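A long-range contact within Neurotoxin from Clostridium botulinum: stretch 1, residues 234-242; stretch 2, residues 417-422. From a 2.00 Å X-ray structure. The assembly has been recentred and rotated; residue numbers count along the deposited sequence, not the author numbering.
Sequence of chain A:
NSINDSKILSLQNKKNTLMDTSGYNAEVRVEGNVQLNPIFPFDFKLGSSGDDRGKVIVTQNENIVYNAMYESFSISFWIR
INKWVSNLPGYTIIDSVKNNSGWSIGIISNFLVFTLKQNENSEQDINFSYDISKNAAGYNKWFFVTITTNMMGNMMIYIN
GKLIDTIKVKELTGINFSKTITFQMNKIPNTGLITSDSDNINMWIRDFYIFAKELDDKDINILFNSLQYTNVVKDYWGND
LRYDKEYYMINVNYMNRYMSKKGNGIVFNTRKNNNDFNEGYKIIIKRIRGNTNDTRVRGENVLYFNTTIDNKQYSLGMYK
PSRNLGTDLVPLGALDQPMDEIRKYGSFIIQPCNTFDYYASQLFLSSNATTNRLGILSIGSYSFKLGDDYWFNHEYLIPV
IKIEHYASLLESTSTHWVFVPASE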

# COMPACT_ATOMS: atom_id res chain seq x y z
N LYS A 234 0.28 8.11 3.27
CA LYS A 234 -0.33 7.35 2.18
C LYS A 234 -1.72 6.83 2.55
O LYS A 234 -2.03 6.64 3.73
CB LYS A 234 0.55 6.15 1.80
CG LYS A 234 2.02 6.47 1.49
CD LYS A 234 2.16 7.48 0.37
CE LYS A 234 3.60 7.52 -0.14
NZ LYS A 234 4.58 7.72 0.96
N ASP A 235 -2.55 6.61 1.54
CA ASP A 235 -3.88 6.06 1.78
C ASP A 235 -3.68 4.54 1.92
O ASP A 235 -2.54 4.06 1.81
CB ASP A 235 -4.85 6.43 0.64
CG ASP A 235 -4.56 5.74 -0.68
OD1 ASP A 235 -5.16 6.18 -1.69
OD2 ASP A 235 -3.76 4.77 -0.74
N TYR A 236 -4.75 3.80 2.16
CA TYR A 236 -4.65 2.36 2.38
C TYR A 236 -3.98 1.54 1.26
O TYR A 236 -3.35 0.51 1.53
CB TYR A 236 -6.04 1.78 2.67
CG TYR A 236 -6.04 0.38 3.24
CD1 TYR A 236 -5.40 0.08 4.44
CD2 TYR A 236 -6.74 -0.65 2.60
CE1 TYR A 236 -5.45 -1.19 5.00
CE2 TYR A 236 -6.80 -1.93 3.15
CZ TYR A 236 -6.16 -2.19 4.35
OH TYR A 236 -6.23 -3.44 4.91
N TRP A 237 -4.10 2.00 0.02
CA TRP A 237 -3.52 1.27 -1.10
C TRP A 237 -2.09 1.72 -1.41
O TRP A 237 -1.45 1.18 -2.31
CB TRP A 237 -4.40 1.42 -2.34
CG TRP A 237 -5.85 1.06 -2.11
CD1 TRP A 237 -6.95 1.80 -2.45
CD2 TRP A 237 -6.36 -0.14 -1.49
NE1 TRP A 237 -8.10 1.14 -2.09
CE2 TRP A 237 -7.77 -0.05 -1.50
CE3 TRP A 237 -5.75 -1.27 -0.94
CZ2 TRP A 237 -8.59 -1.06 -0.98
CZ3 TRP A 237 -6.56 -2.28 -0.41
CH2 TRP A 237 -7.97 -2.16 -0.44
N GLY A 238 -1.60 2.71 -0.68
CA GLY A 238 -0.25 3.18 -0.91
C GLY A 238 -0.11 4.42 -1.78
O GLY A 238 1.02 4.84 -2.06
N ASN A 239 -1.22 5.00 -2.23
CA ASN A 239 -1.16 6.22 -3.04
C ASN A 239 -0.96 7.38 -2.06
O ASN A 239 -1.21 7.22 -0.87
CB ASN A 239 -2.47 6.46 -3.80
CG ASN A 239 -2.86 5.31 -4.69
OD1 ASN A 239 -2.09 4.88 -5.55
ND2 ASN A 239 -4.08 4.80 -4.51
N ASP A 240 -0.53 8.54 -2.55
CA ASP A 240 -0.35 9.69 -1.67
C ASP A 240 -1.71 10.10 -1.09
O ASP A 240 -2.69 10.20 -1.83
CB ASP A 240 0.23 10.88 -2.42
CG ASP A 240 1.63 10.62 -2.96
OD1 ASP A 240 2.28 9.65 -2.50
OD2 ASP A 240 2.07 11.39 -3.84
N LEU A 241 -1.77 10.33 0.21
CA LEU A 241 -3.01 10.76 0.85
C LEU A 241 -3.23 12.23 0.47
O LEU A 241 -2.28 13.03 0.44
CB LEU A 241 -2.91 10.63 2.38
CG LEU A 241 -4.19 10.86 3.19
CD1 LEU A 241 -5.18 9.73 2.91
CD2 LEU A 241 -3.87 10.91 4.67
N ARG A 242 -4.47 12.59 0.16
CA ARG A 242 -4.74 13.97 -0.24
C ARG A 242 -5.85 14.67 0.52
O ARG A 242 -6.74 14.03 1.09
CB ARG A 242 -5.05 14.05 -1.74
CG ARG A 242 -4.03 13.35 -2.62
CD ARG A 242 -4.09 13.87 -4.04
NE ARG A 242 -5.46 14.12 -4.49
CZ ARG A 242 -6.27 13.21 -5.00
NH1 ARG A 242 -7.50 13.55 -5.37
NH2 ARG A 242 -5.86 11.96 -5.17
N TRP A 417 -4.39 4.75 12.13
CA TRP A 417 -5.56 5.00 11.31
C TRP A 417 -5.26 4.93 9.83
O TRP A 417 -4.23 5.41 9.35
CB TRP A 417 -6.17 6.36 11.66
CG TRP A 417 -6.65 6.44 13.07
CD1 TRP A 417 -5.93 6.83 14.16
CD2 TRP A 417 -7.95 6.08 13.55
NE1 TRP A 417 -6.70 6.73 15.30
CE2 TRP A 417 -7.95 6.27 14.95
CE3 TRP A 417 -9.12 5.60 12.94
CZ2 TRP A 417 -9.07 6.01 15.75
CZ3 TRP A 417 -10.23 5.34 13.73
CH2 TRP A 417 -10.20 5.54 15.12
N VAL A 418 -6.19 4.31 9.10
CA VAL A 418 -6.05 4.15 7.66
C VAL A 418 -7.15 4.88 6.91
O VAL A 418 -8.22 5.14 7.46
CB VAL A 418 -6.10 2.66 7.30
CG1 VAL A 418 -6.29 2.51 5.83
CG2 VAL A 418 -4.82 1.97 7.75
N PHE A 419 -6.87 5.23 5.65
CA PHE A 419 -7.83 5.92 4.80
C PHE A 419 -8.00 5.23 3.45
O PHE A 419 -7.07 5.16 2.64
CB PHE A 419 -7.40 7.38 4.58
CG PHE A 419 -7.26 8.16 5.85
CD1 PHE A 419 -6.03 8.24 6.50
CD2 PHE A 419 -8.37 8.77 6.42
CE1 PHE A 419 -5.91 8.92 7.71
CE2 PHE A 419 -8.26 9.46 7.63
CZ PHE A 419 -7.02 9.53 8.28
N VAL A 420 -9.20 4.71 3.21
CA VAL A 420 -9.50 4.03 1.96
C VAL A 420 -10.26 4.99 1.07
O VAL A 420 -11.36 5.44 1.42
CB VAL A 420 -10.36 2.78 2.20
CG1 VAL A 420 -10.61 2.05 0.88
CG2 VAL A 420 -9.67 1.86 3.20
N PRO A 421 -9.70 5.32 -0.10
CA PRO A 421 -10.38 6.25 -1.01
C PRO A 421 -11.74 5.70 -1.43
O PRO A 421 -11.87 4.53 -1.79
CB PRO A 421 -9.40 6.37 -2.17
CG PRO A 421 -8.70 5.03 -2.18
CD PRO A 421 -8.48 4.76 -0.71
N ALA A 422 -12.76 6.55 -1.36
CA ALA A 422 -14.11 6.16 -1.74
C ALA A 422 -14.18 6.05 -3.26
O ALA A 422 -14.89 5.19 -3.79
CB ALA A 422 -15.11 7.19 -1.24
O HOH W 1 -3.92 5.03 5.13
O HOH W 2 -10.71 2.18 -2.73

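One direct hydrogen bond joins the stretches. Tyr-236 N donates to Phe-419 O over 2.7 Å, and the N-H...O angle of 166° makes it nearly linear. It sits where the backbones draw closest, with CA atoms 5.0 Å apart for Asp-235 and Phe-419 and 5.1 Å for Tyr-236 and Val-420.

Two waters extend this polar link. Water 1 donates to Lys-234 O (2.9 Å from its O) and accepts from Phe-419 N (3.0 Å), so both backbone polar atoms of Phe-419 are engaged with stretch 1, one directly and one through solvent. Water 2 accepts from Trp-237 NE1 (2.9 Å from its O) and donates to Pro-421 O (2.8 Å), tying the indole to the strand's last residue.

Hydrogen bonds within stretch 1 shape the surface that meets the strand. Residues Asp-235 to Gly-238 form a type I turn, closed by Gly-238 N to Asp-235 O at 3.0 Å; Asp-235 N also donates to Asn-239 O at 2.8 Å. With chi1 at 70°, the Asp-235 carboxylate folds back over the turn: its OD2 accepts from Asn-239 N at 3.0 Å (143°) and, weakly, from Trp-237 N at 2.9 Å, where the angle falls to 127°. Gly-238, at phi 98°, adopts a conformation in which a CB would jam against the preceding carbonyl O.

Most of the remaining contacts are between apolar side chains. Leu-241 CD1 packs 3.6 Å from Phe-419 CB, and Tyr-236 CB lies 3.7 Å from Val-420 CG2. Trp-237 points its CA-to-CB bond sideways, yet its ring reaches the strand: CD1 is 3.7 Å from Pro-421 CG, and CZ2 is 4.1 Å from Val-420 CG1, both approaches oblique to the ring. The 2.9 Å between Tyr-236 CD1 and Val-418 CG1 is too short for carbon atoms and is best read as a model clash.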